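Local coordinates for protein eukaryotic peptide chain release factor GTP-binding subunit (Schizosaccharomyces pombe, PDB 1R5B) that is the GTP-binding subunit of a eukaryotic peptide chain release factor, an eRF3-type translational GTP-binding protein related to elongation factor Tu, at residues S153-E158 and M191-V196. Sequence-based numbering, arbitrary orientation.
Sequences SARRGE and MDEPSV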
loop_
_atom_site.group_PDB
_atom_site.type_symbol
_atom_site.label_atom_id
_atom_site.label_comp_id
_atom_site.label_asym_id
_atom_site.label_seq_id
_atom_site.Cartn_x
_atom_site.Cartn_y
_atom_site.Cartn_z
ATOM N N SER A 153 5.109 23.542 13.176
ATOM C CA SER A 153 5.232 23.813 14.600
ATOM C C SER A 153 3.957 24.452 15.125
ATOM O O SER A 153 3.432 25.388 14.521
ATOM C CB SER A 153 6.398 24.755 14.875
ATOM O OG SER A 153 6.375 25.181 16.226
ATOM N N ALA A 154 3.488 23.956 16.267
ATOM C CA ALA A 154 2.297 24.478 16.927
ATOM C C ALA A 154 2.643 25.554 17.952
ATOM O O ALA A 154 1.754 26.223 18.454
ATOM C CB ALA A 154 1.531 23.354 17.596
ATOM N N ARG A 155 3.924 25.712 18.272
ATOM C CA ARG A 155 4.368 26.748 19.209
ATOM C C ARG A 155 3.855 28.137 18.806
ATOM O O ARG A 155 3.883 28.490 17.633
ATOM C CB ARG A 155 5.896 26.768 19.279
ATOM C CG ARG A 155 6.495 27.758 20.297
ATOM C CD ARG A 155 7.892 28.254 19.938
ATOM N NE ARG A 155 8.819 27.143 19.698
ATOM C CZ ARG A 155 10.000 26.964 20.293
ATOM N NH1 ARG A 155 10.463 27.824 21.207
ATOM N NH2 ARG A 155 10.732 25.898 19.971
ATOM N N ARG A 156 3.388 28.916 19.778
ATOM C CA ARG A 156 2.958 30.288 19.511
ATOM C C ARG A 156 4.164 31.102 19.051
ATOM O O ARG A 156 5.271 30.932 19.575
ATOM C CB ARG A 156 2.320 30.917 20.761
ATOM C CG ARG A 156 1.007 30.248 21.176
ATOM C CD ARG A 156 0.217 30.965 22.277
ATOM N NE ARG A 156 -0.871 30.106 22.740
ATOM C CZ ARG A 156 -2.031 29.914 22.100
ATOM N NH1 ARG A 156 -2.314 30.552 20.959
ATOM N NH2 ARG A 156 -2.929 29.076 22.613
ATOM N N GLY A 157 3.949 31.979 18.071
ATOM C CA GLY A 157 5.044 32.684 17.415
ATOM C C GLY A 157 5.594 31.941 16.203
ATOM O O GLY A 157 5.611 32.485 15.109
ATOM N N GLU A 158 6.014 30.693 16.386
ATOM C CA GLU A 158 6.670 29.933 15.313
ATOM C C GLU A 158 5.699 29.536 14.187
ATOM O O GLU A 158 5.996 29.729 13.012
ATOM C CB GLU A 158 7.351 28.689 15.896
ATOM C CG GLU A 158 8.584 28.214 15.136
ATOM C CD GLU A 158 9.074 26.866 15.628
ATOM O OE1 GLU A 158 9.834 26.197 14.897
ATOM O OE2 GLU A 158 8.691 26.467 16.743
ATOM N N MET A 191 3.345 19.665 20.334
ATOM C CA MET A 191 2.125 19.780 21.130
ATOM C C MET A 191 2.409 19.790 22.648
ATOM O O MET A 191 1.595 20.278 23.426
ATOM C CB MET A 191 1.146 18.651 20.773
ATOM C CG MET A 191 0.591 18.706 19.342
ATOM S SD MET A 191 -0.416 20.154 18.936
ATOM C CE MET A 191 -1.632 20.105 20.091
ATOM N N ASP A 192 3.568 19.263 23.044
ATOM C CA ASP A 192 3.982 19.148 24.438
ATOM C C ASP A 192 4.524 20.453 25.043
ATOM O O ASP A 192 4.561 20.607 26.270
ATOM C CB ASP A 192 5.075 18.070 24.544
ATOM C CG ASP A 192 6.437 18.545 24.002
ATOM O OD1 ASP A 192 6.589 18.695 22.767
ATOM O OD2 ASP A 192 7.414 18.800 24.743
ATOM N N GLU A 193 4.957 21.374 24.183
ATOM C CA GLU A 193 5.684 22.576 24.608
ATOM C C GLU A 193 4.882 23.499 25.542
ATOM O O GLU A 193 3.671 23.417 25.596
ATOM C CB GLU A 193 6.151 23.357 23.373
ATOM C CG GLU A 193 7.453 22.840 22.770
ATOM C CD GLU A 193 8.228 23.909 22.010
ATOM O OE1 GLU A 193 7.799 25.085 21.988
ATOM O OE2 GLU A 193 9.286 23.572 21.431
ATOM N N PRO A 194 5.558 24.357 26.297
ATOM C CA PRO A 194 4.882 25.305 27.203
ATOM C C PRO A 194 3.668 26.076 26.627
ATOM O O PRO A 194 2.630 26.171 27.286
ATOM C CB PRO A 194 6.002 26.289 27.553
ATOM C CG PRO A 194 7.254 25.472 27.471
ATOM C CD PRO A 194 7.027 24.457 26.390
ATOM N N SER A 195 3.805 26.610 25.417
ATOM C CA SER A 195 2.787 27.480 24.817
ATOM C C SER A 195 1.586 26.696 24.287
ATOM O O SER A 195 0.488 27.240 24.129
ATOM C CB SER A 195 3.411 28.268 23.672
ATOM O OG SER A 195 3.893 27.386 22.674
ATOM N N VAL A 196 1.829 25.428 23.980
ATOM C CA VAL A 196 0.799 24.469 23.611
ATOM C C VAL A 196 0.832 23.380 24.653
ATOM O O VAL A 196 1.878 22.757 24.850
ATOM C CB VAL A 196 1.148 23.782 22.281
ATOM C CG1 VAL A 196 -0.085 23.099 21.677
ATOM C CG2 VAL A 196 1.786 24.765 21.321
#
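Arg155 sets CG anti to its backbone N (chi1 -176°) and bends at chi3, which brings its guanidinium between two carboxylates, while Glu193 runs extended beyond CG to cross it obliquely. The two flat groups stand 75° apart. Glu193 OE1 sits over one guanidinium face, 3.2 Å from Arg155 NE, and Glu193 OE2 approaches Arg155 NH2 to 3.1 Å; this salt bridge rests on charge, with no N-H aimed at the oxygen. Arg155 NE also forms a salt bridge with Glu158 OE2 (3.0 Å). Glu158 OE2 accepts a hydrogen bond from Ser153 OG (2.7 Å), met from above the carboxylate plane, and pairs with Lys190. In the P-loop G-domain fold these are the loops following the neighbouring parallel strands 147-153 and 184-189, the second leading to helix 200-218. Ser153 OG accepts from Arg155 N, an ST turn. Ser195 OG, placed between its own backbone N and carbonyl carbon (chi1 61°), receives a weak, fairly straight hydrogen bond from Arg156 N (3.3 Å) and touches Arg155 CG. Deeper in, Ala154 CB meets both Met191 SD and Val196 CG2 at 4.0 Å, and Arg202 of the helix hydrogen-bonds Ala154 O.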